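PDB 5DJS: tetratricopeptide TPR_2 repeat protein, which joins helical tetratricopeptide repeats to a GT-B-type fold of glycosyl transferase family 41 and holds uridine-5'-diphosphate in this model. Local coordinates for residues Ser90-Val93 and Glu94-Ile97; Phe336-Leu339 and Ser340-Gly343; Pro344-Leu347 and Asp348-Lys352. The protein carries 1 engineered substitution. All coordinates share one frame; numbering follows the deposited sequence.

Contact 1: residues Ser90-Val93 and Glu94-Ile97; sequences SGQV and ERGI
Two successive i-to-i+4 hydrogen bonds open the helix that starts here, Gly96 N giving to Gln92 O at 3.2 Å and Ile97 N to Val93 O at 3.0 Å, the second the straighter at 166°. Gln92 is the N-cap, so its carbonyl takes the first of these bonds. Just before it Gly91, at positive phi, closes the preceding helix with a Schellman motif. One helix thus ends and the next begins within three residues, the tight turn between the antiparallel helices of a tetratricopeptide repeat; here it links helix 77-89 to helix 93-106. One helical turn apart, Val93 CG1 meets Ile97 CD1 at 3.7 Å. The Val93 methyl reaches forward because it lies anti to the backbone N (chi1 174°), and both residues are buried, Ile97 packing on Leu117 and Ala120 of helix 111-120. On a more exposed flank the extended Gln92 side chain brings NE2 to 3.7 Å from Arg95 CD, a contact with the aliphatic arm, while amide and guanidinium planes stand 48° apart. The Glu94 side chain, bent at chi2, reaches Ser124, whose OG is hydrogen-bonded to OE2.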
loop_
_atom_site.group_PDB
_atom_site.type_symbol
_atom_site.label_atom_id
_atom_site.label_comp_id
_atom_site.label_asym_id
_atom_site.label_seq_id
_atom_site.Cartn_x
_atom_site.Cartn_y
_atom_site.Cartn_z
ATOM N N SER A 90 -3.193 -11.522 -7.341
ATOM C CA SER A 90 -2.761 -12.146 -8.581
ATOM C C SER A 90 -3.257 -11.414 -9.829
ATOM O O SER A 90 -2.824 -11.750 -10.921
ATOM C CB SER A 90 -3.240 -13.599 -8.622
ATOM O OG SER A 90 -4.651 -13.673 -8.848
ATOM N N GLY A 91 -4.165 -10.449 -9.677
ATOM C CA GLY A 91 -4.759 -9.730 -10.802
ATOM C C GLY A 91 -6.202 -10.109 -11.111
ATOM O O GLY A 91 -6.818 -9.518 -12.006
ATOM N N GLN A 92 -6.755 -11.081 -10.384
ATOM C CA GLN A 92 -8.108 -11.586 -10.648
ATOM C C GLN A 92 -9.035 -10.970 -9.620
ATOM O O GLN A 92 -9.491 -11.647 -8.702
ATOM C CB GLN A 92 -8.135 -13.118 -10.583
ATOM C CG GLN A 92 -7.065 -13.774 -11.434
ATOM C CD GLN A 92 -7.094 -15.278 -11.362
ATOM O OE1 GLN A 92 -6.235 -15.901 -10.730
ATOM N NE2 GLN A 92 -8.089 -15.876 -12.002
ATOM N N VAL A 93 -9.316 -9.681 -9.800
ATOM C CA VAL A 93 -9.984 -8.868 -8.781
ATOM C C VAL A 93 -11.431 -9.285 -8.530
ATOM O O VAL A 93 -11.832 -9.388 -7.377
ATOM C CB VAL A 93 -9.880 -7.343 -9.092
ATOM C CG1 VAL A 93 -10.703 -6.497 -8.116
ATOM C CG2 VAL A 93 -8.424 -6.892 -9.034
ATOM N N GLU A 94 -12.214 -9.512 -9.578
ATOM C CA GLU A 94 -13.628 -9.876 -9.387
ATOM C C GLU A 94 -13.816 -11.263 -8.760
ATOM O O GLU A 94 -14.723 -11.450 -7.964
ATOM C CB GLU A 94 -14.425 -9.778 -10.694
ATOM C CG GLU A 94 -14.510 -8.387 -11.329
ATOM C CD GLU A 94 -14.900 -7.267 -10.361
ATOM O OE1 GLU A 94 -15.767 -7.479 -9.471
ATOM O OE2 GLU A 94 -14.334 -6.157 -10.501
ATOM N N ARG A 95 -12.961 -12.217 -9.118
ATOM C CA ARG A 95 -12.992 -13.560 -8.518
ATOM C C ARG A 95 -12.658 -13.531 -7.020
ATOM O O ARG A 95 -13.221 -14.316 -6.237
ATOM C CB ARG A 95 -12.034 -14.522 -9.237
ATOM C CG ARG A 95 -12.569 -15.124 -10.524
ATOM C CD ARG A 95 -11.631 -16.200 -11.058
ATOM N NE ARG A 95 -12.173 -16.882 -12.239
ATOM C CZ ARG A 95 -12.183 -16.394 -13.486
ATOM N NH1 ARG A 95 -11.689 -15.184 -13.768
ATOM N NH2 ARG A 95 -12.701 -17.122 -14.475
ATOM N N GLY A 96 -11.734 -12.645 -6.639
ATOM C CA GLY A 96 -11.349 -12.454 -5.249
ATOM C C GLY A 96 -12.441 -11.781 -4.435
ATOM O O GLY A 96 -12.753 -12.212 -3.326
ATOM N N ILE A 97 -13.027 -10.721 -4.985
ATOM C CA ILE A 97 -14.146 -10.024 -4.331
ATOM C C ILE A 97 -15.238 -11.039 -3.966
ATOM O O ILE A 97 -15.691 -11.070 -2.830
ATOM C CB ILE A 97 -14.694 -8.857 -5.205
ATOM C CG1 ILE A 97 -13.686 -7.688 -5.206
ATOM C CG2 ILE A 97 -16.042 -8.353 -4.695
ATOM C CD1 ILE A 97 -13.917 -6.636 -6.280
#

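Contact 2: residues Phe336-Leu339 and Ser340-Gly343; sequences FNRL and SMIG. Engineered in segment 340-343: Met341 (natural residue Lys). With UDP (uridine-5'-diphosphate), chain E.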
loop_
_atom_site.group_PDB
_atom_site.type_symbol
_atom_site.label_atom_id
_atom_site.label_comp_id
_atom_site.label_asym_id
_atom_site.label_seq_id
_atom_site.Cartn_x
_atom_site.Cartn_y
_atom_site.Cartn_z
ATOM N N PHE A 336 5.762 -0.901 -13.388
ATOM C CA PHE A 336 6.272 -1.798 -12.353
ATOM C C PHE A 336 5.357 -1.868 -11.118
ATOM O O PHE A 336 5.823 -1.996 -9.977
ATOM C CB PHE A 336 7.713 -1.408 -11.974
ATOM C CG PHE A 336 8.677 -1.354 -13.135
ATOM C CD1 PHE A 336 8.428 -2.009 -14.355
ATOM C CD2 PHE A 336 9.871 -0.663 -12.993
ATOM C CE1 PHE A 336 9.336 -1.934 -15.402
ATOM C CE2 PHE A 336 10.784 -0.593 -14.033
ATOM C CZ PHE A 336 10.519 -1.233 -15.236
ATOM N N ASN A 337 4.053 -1.849 -11.373
ATOM C CA ASN A 337 3.034 -1.881 -10.332
ATOM C C ASN A 337 2.499 -3.298 -10.034
ATOM O O ASN A 337 2.544 -4.198 -10.887
ATOM C CB ASN A 337 1.884 -0.948 -10.726
ATOM C CG ASN A 337 2.236 0.510 -10.537
ATOM O OD1 ASN A 337 2.707 0.892 -9.479
ATOM N ND2 ASN A 337 1.998 1.329 -11.546
ATOM N N ARG A 338 2.013 -3.465 -8.800
ATOM C CA ARG A 338 1.303 -4.667 -8.343
ATOM C C ARG A 338 0.231 -5.103 -9.340
ATOM O O ARG A 338 -0.430 -4.255 -9.964
ATOM C CB ARG A 338 0.607 -4.404 -6.993
ATOM C CG ARG A 338 1.545 -4.216 -5.811
ATOM C CD ARG A 338 0.813 -4.175 -4.468
ATOM N NE ARG A 338 0.192 -2.871 -4.149
ATOM C CZ ARG A 338 -1.113 -2.636 -3.991
ATOM N NH1 ARG A 338 -2.012 -3.604 -4.130
ATOM N NH2 ARG A 338 -1.537 -1.414 -3.690
ATOM N N LEU A 339 0.033 -6.415 -9.448
ATOM C CA LEU A 339 -0.893 -6.967 -10.438
ATOM C C LEU A 339 -2.359 -6.632 -10.166
ATOM O O LEU A 339 -3.165 -6.559 -11.098
ATOM C CB LEU A 339 -0.686 -8.472 -10.582
ATOM C CG LEU A 339 0.725 -8.869 -11.056
ATOM C CD1 LEU A 339 0.873 -10.378 -11.053
ATOM C CD2 LEU A 339 1.064 -8.317 -12.440
ATOM N N SER A 340 -2.693 -6.381 -8.901
ATOM C CA SER A 340 -4.036 -5.920 -8.521
ATOM C C SER A 340 -4.460 -4.609 -9.202
ATOM O O SER A 340 -5.655 -4.370 -9.445
ATOM C CB SER A 340 -4.117 -5.763 -7.001
ATOM O OG SER A 340 -2.866 -5.367 -6.478
ATOM N N MET A 341 -3.473 -3.774 -9.516
ATOM C CA MET A 341 -3.705 -2.476 -10.138
ATOM C C MET A 341 -3.861 -2.557 -11.662
ATOM O O MET A 341 -4.394 -1.628 -12.275
ATOM C CB MET A 341 -2.552 -1.550 -9.763
ATOM C CG MET A 341 -2.297 -1.499 -8.257
ATOM S SD MET A 341 -1.424 -0.030 -7.731
ATOM C CE MET A 341 0.114 -0.746 -7.212
ATOM N N ILE A 342 -3.408 -3.666 -12.260
ATOM C CA ILE A 342 -3.486 -3.906 -13.707
ATOM C C ILE A 342 -4.708 -4.775 -14.027
ATOM O O ILE A 342 -4.601 -6.001 -14.104
ATOM C CB ILE A 342 -2.200 -4.602 -14.237
ATOM C CG1 ILE A 342 -0.953 -3.804 -13.839
ATOM C CG2 ILE A 342 -2.246 -4.764 -15.757
ATOM C CD1 ILE A 342 0.323 -4.614 -13.860
ATOM N N GLY A 343 -5.857 -4.123 -14.202
ATOM C CA GLY A 343 -7.103 -4.778 -14.608
ATOM C C GLY A 343 -7.621 -4.369 -15.982
ATOM O O GLY A 343 -6.923 -3.678 -16.727
HETATM N N1 UDP E . 9.439 -3.436 -5.534
HETATM C C2 UDP E . 10.524 -4.359 -5.583
HETATM N N3 UDP E . 10.537 -5.328 -6.517
HETATM C C4 UDP E . 9.543 -5.441 -7.414
HETATM C C5 UDP E . 8.472 -4.557 -7.401
HETATM C C6 UDP E . 8.442 -3.552 -6.441
HETATM O O2 UDP E . 11.476 -4.296 -4.769
HETATM O O4 UDP E . 9.571 -6.340 -8.267
HETATM C "C1'" UDP E . 9.420 -2.364 -4.514
HETATM C "C2'" UDP E . 9.511 -1.016 -5.203
HETATM O "O2'" UDP E . 10.457 -0.234 -4.471
HETATM C "C3'" UDP E . 8.083 -0.480 -5.181
HETATM C "C4'" UDP E . 7.406 -1.194 -4.012
HETATM O "O4'" UDP E . 8.216 -2.344 -3.727
HETATM O "O3'" UDP E . 8.028 0.932 -5.028
HETATM C "C5'" UDP E . 5.971 -1.667 -4.252
HETATM O "O5'" UDP E . 5.219 -0.794 -5.092
HETATM P PA UDP E . 3.808 -1.300 -5.708
HETATM O O1A UDP E . 2.906 -1.616 -4.539
HETATM O O2A UDP E . 4.128 -2.365 -6.732
HETATM O O3A UDP E . 3.171 -0.062 -6.535
HETATM P PB UDP E . 2.897 1.408 -5.922
HETATM O O1B UDP E . 4.162 1.818 -5.226
HETATM O O2B UDP E . 2.656 2.247 -7.134
HETATM O O3B UDP E . 1.692 1.240 -5.028
#
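Met341, an engineered residue standing where the natural sequence has lysine, lays the end of its side chain over one face of the Arg338 guanidinium. Its CE methyl comes to 3.9 Å from Arg338 CZ, and SD sits 4.2 Å above the plane, shifted toward the rim. The same methyl touches Arg338 CB and Asn337 CB and reaches the bridging oxygen of the uridine-5'-diphosphate. A bend at chi3 (-113°) brings it there. Arg338 is itself bent at chi3, near -80°, which carries NE round to the alpha phosphate: NE donates to UDP O1A at 3.0 Å, with the oxygen at the edge of the guanidinium and in its plane. Its backbone N adds a weak bond to UDP O2A at 3.2 Å, so one residue holds two oxygens of the same phosphate. The far end of the guanidinium is fixed separately, NH1 being hydrogen-bonded to Tyr123 OH. This is the loop that follows strand 332-335 in the C-terminal Rossmann-like half of a GT-B fold, and it leads into helix 344-356, with Gly343 at the N-cap. Thr423, Cys422, Met398 and Glu427 hold the nucleotide from other parts of the pocket. Two backbone bonds coil the loop into a turn, Met341 N to Arg338 O at 3.1 Å and Ile342 N to Leu339 O at 3.1 Å. This turn probably helps to keep Met341 beside Arg338. Farther from the phosphates, Leu339 CD2 meets Ile342 CD1 at 4.0 Å, the two side chains crossing at a slant, and Ile342 CD1 also lies beside the backbone O of Asn337.

Contact 3: residues Pro344-Leu347 and Asp348-Lys352; sequences PEVL and DLWAK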
loop_
_atom_site.group_PDB
_atom_site.type_symbol
_atom_site.label_atom_id
_atom_site.label_comp_id
_atom_site.label_asym_id
_atom_site.label_seq_id
_atom_site.Cartn_x
_atom_site.Cartn_y
_atom_site.Cartn_z
ATOM N N PRO A 344 -8.855 -4.793 -16.328
ATOM C CA PRO A 344 -9.448 -4.601 -17.657
ATOM C C PRO A 344 -9.449 -3.175 -18.191
ATOM O O PRO A 344 -9.244 -2.975 -19.393
ATOM C CB PRO A 344 -10.892 -5.062 -17.456
ATOM C CG PRO A 344 -10.793 -6.105 -16.398
ATOM C CD PRO A 344 -9.744 -5.589 -15.456
ATOM N N GLU A 345 -9.685 -2.201 -17.313
ATOM C CA GLU A 345 -9.705 -0.795 -17.714
ATOM C C GLU A 345 -8.334 -0.351 -18.266
ATOM O O GLU A 345 -8.281 0.295 -19.321
ATOM C CB GLU A 345 -10.152 0.114 -16.555
ATOM C CG GLU A 345 -11.079 1.255 -16.975
ATOM C CD GLU A 345 -12.558 0.888 -16.981
ATOM O OE1 GLU A 345 -12.896 -0.319 -16.991
ATOM O OE2 GLU A 345 -13.393 1.822 -16.984
ATOM N N VAL A 346 -7.242 -0.740 -17.590
ATOM C CA VAL A 346 -5.877 -0.327 -18.009
ATOM C C VAL A 346 -5.468 -1.067 -19.272
ATOM O O VAL A 346 -5.021 -0.449 -20.242
ATOM C CB VAL A 346 -4.729 -0.570 -16.983
ATOM C CG1 VAL A 346 -3.808 0.635 -16.959
ATOM C CG2 VAL A 346 -5.219 -0.857 -15.580
ATOM N N LEU A 347 -5.603 -2.391 -19.236
ATOM C CA LEU A 347 -5.276 -3.254 -20.378
ATOM C C LEU A 347 -5.924 -2.813 -21.698
ATOM O O LEU A 347 -5.280 -2.891 -22.733
ATOM C CB LEU A 347 -5.628 -4.721 -20.074
ATOM C CG LEU A 347 -4.582 -5.690 -19.478
ATOM C CD1 LEU A 347 -3.243 -5.062 -19.128
ATOM C CD2 LEU A 347 -5.153 -6.430 -18.277
ATOM N N ASP A 348 -7.167 -2.336 -21.658
ATOM C CA ASP A 348 -7.817 -1.784 -22.853
ATOM C C ASP A 348 -7.010 -0.613 -23.437
ATOM O O ASP A 348 -6.792 -0.551 -24.650
ATOM C CB ASP A 348 -9.260 -1.322 -22.549
ATOM C CG ASP A 348 -10.246 -2.490 -22.294
ATOM O OD1 ASP A 348 -9.932 -3.674 -22.563
ATOM O OD2 ASP A 348 -11.366 -2.212 -21.822
ATOM N N LEU A 349 -6.556 0.294 -22.570
ATOM C CA LEU A 349 -5.779 1.469 -22.989
ATOM C C LEU A 349 -4.378 1.113 -23.465
ATOM O O LEU A 349 -3.925 1.605 -24.500
ATOM C CB LEU A 349 -5.666 2.487 -21.845
ATOM C CG LEU A 349 -6.945 3.075 -21.244
ATOM C CD1 LEU A 349 -6.608 4.320 -20.422
ATOM C CD2 LEU A 349 -8.008 3.399 -22.296
ATOM N N TRP A 350 -3.690 0.273 -22.698
ATOM C CA TRP A 350 -2.335 -0.163 -23.062
ATOM C C TRP A 350 -2.289 -0.890 -24.409
ATOM O O TRP A 350 -1.306 -0.772 -25.146
ATOM C CB TRP A 350 -1.714 -1.046 -21.970
ATOM C CG TRP A 350 -1.420 -0.334 -20.673
ATOM C CD1 TRP A 350 -1.513 1.009 -20.414
ATOM C CD2 TRP A 350 -0.956 -0.939 -19.468
ATOM N NE1 TRP A 350 -1.154 1.270 -19.116
ATOM C CE2 TRP A 350 -0.801 0.093 -18.511
ATOM C CE3 TRP A 350 -0.675 -2.260 -19.092
ATOM C CZ2 TRP A 350 -0.369 -0.156 -17.199
ATOM C CZ3 TRP A 350 -0.240 -2.508 -17.788
ATOM C CH2 TRP A 350 -0.095 -1.458 -16.859
ATOM N N ALA A 351 -3.352 -1.626 -24.722
ATOM C CA ALA A 351 -3.488 -2.282 -26.016
ATOM C C ALA A 351 -3.604 -1.258 -27.142
ATOM O O ALA A 351 -2.907 -1.376 -28.150
ATOM C CB ALA A 351 -4.692 -3.213 -26.022
ATOM N N LYS A 352 -4.467 -0.256 -26.962
ATOM C CA LYS A 352 -4.670 0.799 -27.971
ATOM C C LYS A 352 -3.407 1.608 -28.273
ATOM O O LYS A 352 -3.157 1.961 -29.427
ATOM C CB LYS A 352 -5.810 1.738 -27.563
ATOM C CG LYS A 352 -7.179 1.094 -27.700
ATOM C CD LYS A 352 -8.294 2.024 -27.264
ATOM C CE LYS A 352 -9.633 1.305 -27.293
ATOM N NZ LYS A 352 -10.719 2.175 -26.769
#
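Val346 and Trp350 run side by side one helical turn apart and point the same way, with Val346 CG1 lying over one face of the indole. The methyl sits off-centre, toward the rim, and is nearest to Trp350 CE2 at 3.4 Å. Both belong to helix 344-356, the crossover helix of the beta-alpha-beta unit that links strand 332-335 to strand 361-365. The indole packs down on that second strand, against Leu362 and Leu364, and its NE1 is hydrogen-bonded to Tyr468 OH of helix 465-477. Leu347 comes at the ring from a different angle: its side chain crosses that of Trp350, and CD1 stands 3.8 Å from Trp350 CE3. Two methyls thus meet the indole, Val346 CG1 over the NE1-CE2-CZ2 rim and Leu347 CD1 near CE3 and CZ3 of the six-membered ring. Three i-to-i+4 backbone bonds join 344-347 to 348-352, of which Trp350 N to Val346 O is the straightest (2.9 Å, 171°). Asp348 N gives the first of them, to Pro344 O at 3.1 Å. The Asp348 carboxylate folds back beside that same carbonyl oxygen of Pro344, and its OD1 forms a salt bridge with Arg385 NE.

Overall arrangement
All three contacts are local and follow one another along the chain, so none nests in or crosses another. Contact 1 closes the turn between helix 77-89 and helix 93-106 of the repeat region. More than two hundred residues later, contact 2 shapes the nucleotide-binding loop after strand 332-335, and contact 3 continues it directly as the first turns of helix 344-356. Contact 1 packs on contact 2, Ser90 and Gly91 resting on Leu339 and Val93 on Ser340, which brings the repeats against the GT-B fold near the uridine-5'-diphosphate. Tyr123, the partner of Arg338, also packs on Val93 and so touches both regions. Contacts 2 and 3 meet where Ile342 packs on Leu347 and Trp350.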